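D-alanyl-D-alanine carboxypeptidase (Bdellovibrio bacteriovorus, PDB 3V39) probably cleaves peptide crosslinks of bacterial peptidoglycan as a serine endopeptidase of the S13 D-Ala-D-Ala carboxypeptidase family, a penicillin-binding-protein relative used by a predatory bacterium. Local coordinates at residues L32-K37 with T319-S324; F105-L110 with D129-Q134. The protein carries 1 engineered substitution. All coordinates share one frame; numbering follows the deposited sequence.

Contact 1. Residues L32-K37 with T319-S324; sequences LASISK and TAKTGS. With TAU (2-aminoethanesulfonic acid), chain B.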
loop_
_atom_site.group_PDB
_atom_site.type_symbol
_atom_site.label_atom_id
_atom_site.label_comp_id
_atom_site.label_asym_id
_atom_site.label_seq_id
_atom_site.Cartn_x
_atom_site.Cartn_y
_atom_site.Cartn_z
ATOM N N LEU A 32 -11.493 -12.735 0.872
ATOM C CA LEU A 32 -10.403 -12.364 -0.021
ATOM C C LEU A 32 -9.050 -12.293 0.683
ATOM O O LEU A 32 -8.008 -12.421 0.061
ATOM C CB LEU A 32 -10.663 -10.968 -0.615
ATOM C CG LEU A 32 -11.943 -10.946 -1.475
ATOM C CD1 LEU A 32 -11.990 -9.513 -2.062
ATOM C CD2 LEU A 32 -11.973 -11.991 -2.638
ATOM N N ALA A 33 -9.083 -11.998 1.982
ATOM C CA ALA A 33 -7.824 -11.633 2.636
ATOM C C ALA A 33 -7.119 -10.506 1.870
ATOM O O ALA A 33 -7.805 -9.631 1.353
ATOM C CB ALA A 33 -6.900 -12.915 2.802
ATOM N N SER A 34 -5.782 -10.456 1.849
ATOM C CA SER A 34 -5.091 -9.290 1.266
ATOM C C SER A 34 -5.168 -9.187 -0.207
ATOM O O SER A 34 -4.662 -8.162 -0.715
ATOM C CB SER A 34 -3.637 -9.356 1.663
ATOM O OG SER A 34 -3.486 -9.039 3.017
ATOM N N ILE A 35 -5.798 -10.117 -0.954
ATOM C CA ILE A 35 -6.039 -9.750 -2.366
ATOM C C ILE A 35 -7.040 -8.587 -2.411
ATOM O O ILE A 35 -7.109 -7.889 -3.444
ATOM C CB ILE A 35 -6.396 -10.898 -3.331
ATOM C CG1 ILE A 35 -7.785 -11.464 -3.036
ATOM C CG2 ILE A 35 -5.337 -12.001 -3.239
ATOM C CD1 ILE A 35 -8.220 -12.606 -4.084
ATOM N N SER A 36 -7.747 -8.294 -1.303
ATOM C CA SER A 36 -8.502 -7.020 -1.188
ATOM C C SER A 36 -7.622 -5.833 -1.565
ATOM O O SER A 36 -8.184 -4.812 -2.063
ATOM C CB SER A 36 -8.911 -6.781 0.291
ATOM O OG SER A 36 -9.851 -7.777 0.662
ATOM N N LYS A 37 -6.341 -5.863 -1.259
ATOM C CA LYS A 37 -5.487 -4.713 -1.508
ATOM C C LYS A 37 -5.385 -4.423 -3.014
ATOM O O LYS A 37 -5.122 -3.251 -3.330
ATOM C CB LYS A 37 -4.070 -4.936 -0.905
ATOM C CG LYS A 37 -4.205 -5.051 0.645
ATOM C CD LYS A 37 -2.805 -5.273 1.236
ATOM C CE LYS A 37 -2.797 -5.242 2.803
ATOM N NZ LYS A 37 -3.537 -6.398 3.457
ATOM N N THR A 319 2.794 -11.888 -11.955
ATOM C CA THR A 319 2.616 -10.665 -11.142
ATOM C C THR A 319 1.433 -10.953 -10.260
ATOM O O THR A 319 0.351 -11.285 -10.800
ATOM C CB THR A 319 2.349 -9.513 -12.087
ATOM O OG1 THR A 319 3.421 -9.394 -13.045
ATOM C CG2 THR A 319 2.284 -8.225 -11.283
ATOM N N ALA A 320 1.593 -10.927 -8.927
ATOM C CA ALA A 320 0.504 -11.476 -8.113
ATOM C C ALA A 320 0.510 -10.947 -6.715
ATOM O O ALA A 320 1.558 -10.485 -6.248
ATOM C CB ALA A 320 0.593 -13.061 -8.028
ATOM N N LYS A 321 -0.672 -10.976 -6.131
ATOM C CA LYS A 321 -0.847 -10.582 -4.700
ATOM C C LYS A 321 -1.347 -11.792 -3.918
ATOM O O LYS A 321 -2.314 -12.492 -4.311
ATOM C CB LYS A 321 -1.898 -9.468 -4.668
ATOM C CG LYS A 321 -2.243 -8.995 -3.218
ATOM C CD LYS A 321 -1.111 -8.093 -2.736
ATOM C CE LYS A 321 -1.249 -7.827 -1.228
ATOM N NZ LYS A 321 -0.699 -9.088 -0.457
ATOM N N THR A 322 -0.698 -12.020 -2.791
ATOM C CA THR A 322 -1.077 -13.111 -1.868
ATOM C C THR A 322 -2.082 -12.632 -0.850
ATOM O O THR A 322 -2.245 -11.391 -0.582
ATOM C CB THR A 322 0.175 -13.529 -1.093
ATOM O OG1 THR A 322 0.833 -12.362 -0.533
ATOM C CG2 THR A 322 1.203 -14.226 -1.982
ATOM N N GLY A 323 -2.803 -13.557 -0.209
ATOM C CA GLY A 323 -3.566 -13.180 0.975
ATOM C C GLY A 323 -3.706 -14.395 1.868
ATOM O O GLY A 323 -3.745 -15.563 1.403
ATOM N N SER A 324 -3.799 -14.129 3.144
ATOM C CA SER A 324 -4.040 -15.173 4.143
ATOM C C SER A 324 -4.759 -14.627 5.366
ATOM O O SER A 324 -4.266 -13.662 5.985
ATOM C CB SER A 324 -2.702 -15.809 4.573
ATOM O OG SER A 324 -2.918 -16.858 5.537
HETATM C C1 TAU B . -3.976 -9.689 6.652
HETATM C C2 TAU B . -3.042 -9.535 5.436
HETATM N N1 TAU B . -3.478 -9.056 7.942
HETATM S S TAU B . -3.068 -10.212 3.891
HETATM O O1 TAU B . -1.679 -10.589 3.496
HETATM O O3 TAU B . -4.034 -11.343 3.930
#

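Contact 2. Residues F105-L110 with D129-Q134; sequences FDENFL and DTVEQQ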
loop_
_atom_site.group_PDB
_atom_site.type_symbol
_atom_site.label_atom_id
_atom_site.label_comp_id
_atom_site.label_asym_id
_atom_site.label_seq_id
_atom_site.Cartn_x
_atom_site.Cartn_y
_atom_site.Cartn_z
ATOM N N PHE A 105 0.767 20.883 13.649
ATOM C CA PHE A 105 0.332 20.067 12.496
ATOM C C PHE A 105 -1.185 19.977 12.522
ATOM O O PHE A 105 -1.809 20.093 13.588
ATOM C CB PHE A 105 0.959 18.646 12.610
ATOM C CG PHE A 105 0.532 17.927 13.886
ATOM C CD1 PHE A 105 -0.589 17.111 13.832
ATOM C CD2 PHE A 105 1.189 18.142 15.118
ATOM C CE1 PHE A 105 -1.073 16.509 15.033
ATOM C CE2 PHE A 105 0.723 17.535 16.319
ATOM C CZ PHE A 105 -0.386 16.706 16.268
ATOM N N ASP A 106 -1.733 19.683 11.357
ATOM C CA ASP A 106 -3.195 19.588 11.251
ATOM C C ASP A 106 -3.719 18.157 11.176
ATOM O O ASP A 106 -2.951 17.189 11.333
ATOM C CB ASP A 106 -3.719 20.492 10.112
ATOM C CG ASP A 106 -3.459 19.968 8.730
ATOM O OD1 ASP A 106 -3.054 18.782 8.572
ATOM O OD2 ASP A 106 -3.662 20.741 7.755
ATOM N N GLU A 107 -5.023 18.038 10.969
ATOM C CA GLU A 107 -5.696 16.750 11.056
ATOM C C GLU A 107 -5.457 15.876 9.846
ATOM O O GLU A 107 -5.841 14.697 9.832
ATOM C CB GLU A 107 -7.225 16.932 11.242
ATOM C CG GLU A 107 -7.943 17.606 10.102
ATOM C CD GLU A 107 -8.039 19.156 10.218
ATOM O OE1 GLU A 107 -7.104 19.805 10.697
ATOM O OE2 GLU A 107 -9.088 19.701 9.747
ATOM N N ASN A 108 -4.742 16.384 8.850
ATOM C CA ASN A 108 -4.422 15.533 7.678
ATOM C C ASN A 108 -2.957 15.066 7.695
ATOM O O ASN A 108 -2.545 14.349 6.780
ATOM C CB ASN A 108 -4.675 16.315 6.372
ATOM C CG ASN A 108 -6.164 16.584 6.186
ATOM O OD1 ASN A 108 -6.977 15.687 6.383
ATOM N ND2 ASN A 108 -6.515 17.830 5.833
ATOM N N PHE A 109 -2.219 15.437 8.730
ATOM C CA PHE A 109 -0.867 14.917 8.903
ATOM C C PHE A 109 -0.925 13.596 9.617
ATOM O O PHE A 109 -1.074 13.544 10.855
ATOM C CB PHE A 109 0.017 15.917 9.658
ATOM C CG PHE A 109 1.402 15.385 9.829
ATOM C CD1 PHE A 109 2.133 14.955 8.722
ATOM C CD2 PHE A 109 1.953 15.354 11.097
ATOM C CE1 PHE A 109 3.447 14.445 8.918
ATOM C CE2 PHE A 109 3.273 14.810 11.312
ATOM C CZ PHE A 109 4.032 14.399 10.178
ATOM N N LEU A 110 -0.897 12.524 8.848
ATOM C CA LEU A 110 -0.963 11.125 9.402
ATOM C C LEU A 110 0.449 10.645 9.544
ATOM O O LEU A 110 1.263 10.725 8.642
ATOM C CB LEU A 110 -1.708 10.198 8.430
ATOM C CG LEU A 110 -3.056 10.726 7.970
ATOM C CD1 LEU A 110 -3.682 9.739 6.977
ATOM C CD2 LEU A 110 -4.009 11.015 9.212
ATOM N N ASP A 129 -11.716 7.928 16.376
ATOM C CA ASP A 129 -13.084 8.485 16.321
ATOM C C ASP A 129 -13.142 9.996 16.124
ATOM O O ASP A 129 -14.137 10.521 15.623
ATOM C CB ASP A 129 -13.849 8.211 17.641
ATOM C CG ASP A 129 -13.916 6.711 18.021
ATOM O OD1 ASP A 129 -14.174 5.917 17.093
ATOM O OD2 ASP A 129 -13.696 6.388 19.247
ATOM N N THR A 130 -12.095 10.730 16.546
ATOM C CA THR A 130 -12.096 12.169 16.378
ATOM C C THR A 130 -10.661 12.566 15.980
ATOM O O THR A 130 -9.656 11.828 16.268
ATOM C CB THR A 130 -12.411 12.951 17.682
ATOM O OG1 THR A 130 -11.426 12.628 18.702
ATOM C CG2 THR A 130 -13.820 12.654 18.179
ATOM N N VAL A 131 -10.537 13.737 15.353
ATOM C CA VAL A 131 -9.221 14.231 15.028
ATOM C C VAL A 131 -8.383 14.551 16.269
ATOM O O VAL A 131 -7.128 14.485 16.203
ATOM C CB VAL A 131 -9.266 15.483 14.082
ATOM C CG1 VAL A 131 -9.929 15.083 12.733
ATOM C CG2 VAL A 131 -9.954 16.610 14.696
ATOM N N GLU A 132 -9.046 14.907 17.370
ATOM C CA GLU A 132 -8.270 15.233 18.558
ATOM C C GLU A 132 -7.578 13.962 19.084
ATOM O O GLU A 132 -6.411 14.028 19.568
ATOM C CB GLU A 132 -9.131 15.897 19.639
ATOM C CG GLU A 132 -9.626 17.310 19.302
ATOM C CD GLU A 132 -10.877 17.355 18.462
ATOM O OE1 GLU A 132 -11.461 16.302 18.096
ATOM O OE2 GLU A 132 -11.304 18.495 18.171
ATOM N N GLN A 133 -8.307 12.846 19.087
ATOM C CA GLN A 133 -7.687 11.587 19.509
ATOM C C GLN A 133 -6.529 11.221 18.549
ATOM O O GLN A 133 -5.406 10.885 18.979
ATOM C CB GLN A 133 -8.784 10.500 19.416
ATOM C CG GLN A 133 -8.263 9.115 19.510
ATOM C CD GLN A 133 -9.373 8.107 19.229
ATOM O OE1 GLN A 133 -10.491 8.476 18.807
ATOM N NE2 GLN A 133 -9.055 6.827 19.346
ATOM N N GLN A 134 -6.747 11.278 17.226
ATOM C CA GLN A 134 -5.632 11.054 16.304
ATOM C C GLN A 134 -4.432 11.951 16.610
ATOM O O GLN A 134 -3.291 11.481 16.602
ATOM C CB GLN A 134 -6.128 11.385 14.898
ATOM C CG GLN A 134 -5.087 11.333 13.790
ATOM C CD GLN A 134 -5.718 11.775 12.498
ATOM O OE1 GLN A 134 -6.612 11.135 11.996
ATOM N NE2 GLN A 134 -5.261 12.928 11.974
HETATM O O HOH W 1 -2.964 14.622 12.643
#

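Contact 1. Residues L32-K37 with T319-S324
Lys321 reaches from its strand across the turn that carries Ser34, and the methylene part of its chain does most of the touching. CG leaves anti to the backbone N (chi1 177°) and the chain then bends twice, bringing Lys321 CE to 3.5 Å from Ser34 O and Lys321 NZ to 3.6 Å from Ser34 CB. Lys321 NZ donates to Thr322 O at 2.8 Å, tilted from the carbonyl plane, and is also hydrogen-bonded to Ser215 OG. Lys37 comes across Lys321 at a slant, its CD 3.9 Å from Lys321 CE, yet Lys37 NZ and Lys321 NZ stay 5.5 Å apart; Lys37 NZ turns instead to Ser34 OG, Asn217 OD1 and the carbonyl of Ser254. Placement of Ser34 and Lys37 at a helix start, with Lys321 heading the Lys-Thr-Gly sequence in strand 318-325, fits the SxxK and KTG motifs of the penicillin-binding-protein and beta-lactamase fold, in which that serine is the nucleophile. Here Ser34 OG is covalently bound to the sulfur of 2-aminoethanesulfonic acid. One sulfonyl oxygen, O3, is gripped by two backbone amides: Ser324 N donates to O3 in a fairly straight bond (164°), while Ser34 N meets O3 at a more bent 132°. This pair from opposite segments matches the oxyanion hole of the family. Gly323 has no side chain, and its CA lies 3.6 Å from Ser34 N. Ala33 CB packs against the same strand, 3.3 Å from Ser324 N. On the other flank Ile35 sets CG2 against Lys321 O at 3.2 Å; the end of the side chain leads away, and Ile35 also touches Thr330, Met332 and Leu347 of the five-stranded sheet.

Contact 2. Residues F105-L110 with D129-Q134
A loop-to-helix contact joins Glu107 and Leu110, in the loop that follows strand 99-105, to Val131 and Gln134 in the first turn of helix 131-146. It lies well away from the ligand pocket and rests on one direct hydrogen bond, one water and two small van der Waals touches. Gln134 spans the gap with CG anti to the backbone N (chi1 175°) and an extended chain, so that NE2 arrives 2.8 Å from Glu107 O. That oxygen lies almost in the amide plane of Gln134, but the donor stands above the carbonyl plane of Glu107, and the N-H...O angle is 150°. The water takes a second bond from Gln134 NE2 at 2.9 Å and donates hydrogen bonds to Asp106 O and Phe109 O. The turn receiving these bonds is a type I beta turn from Asp106 to Phe109, overlapped by an Asx turn in which Asp106 OD1 accepts from Asn108 N. Leu110 crosses the amide obliquely, CD2 lying 3.6 Å from Gln134 NE2. At the other edge Val131 runs alongside Glu107, pointing the same way, and its CG1 meets Glu107 CB at 3.6 Å; Glu107 OE1 is hydrogen-bonded to the backbone N of Lys185. Thr130 N-caps the helix through OG1, which accepts from Gln133 N. With its nitrogen engaged by a carbonyl and a water, the rotation of the Gln134 amide is probably restrained, and a single side-chain amide satisfies one turn carbonyl directly and helps, through the water, to satisfy two more.

How the contacts relate
The two contacts sit on opposite sides of the chain's centre, with their centres 29 Å apart and their nearest atoms about 16 Å apart, so they do not touch. Residues 32-37 come first along the chain, then 105-110 and 129-134, and 319-324 last: both halves of contact 2 fall within the sequence that separates the halves of contact 1. Contact 1 pairs the start of helix 36-48 with the edge strand 318-325 of the five-stranded antiparallel sheet, whereas contact 2 belongs to the neighbourhood of the mixed six-stranded sheet. The ligand-binding centre is thus built from distant parts of the sequence, with most strands of the mixed sheet lying in the sequence between them.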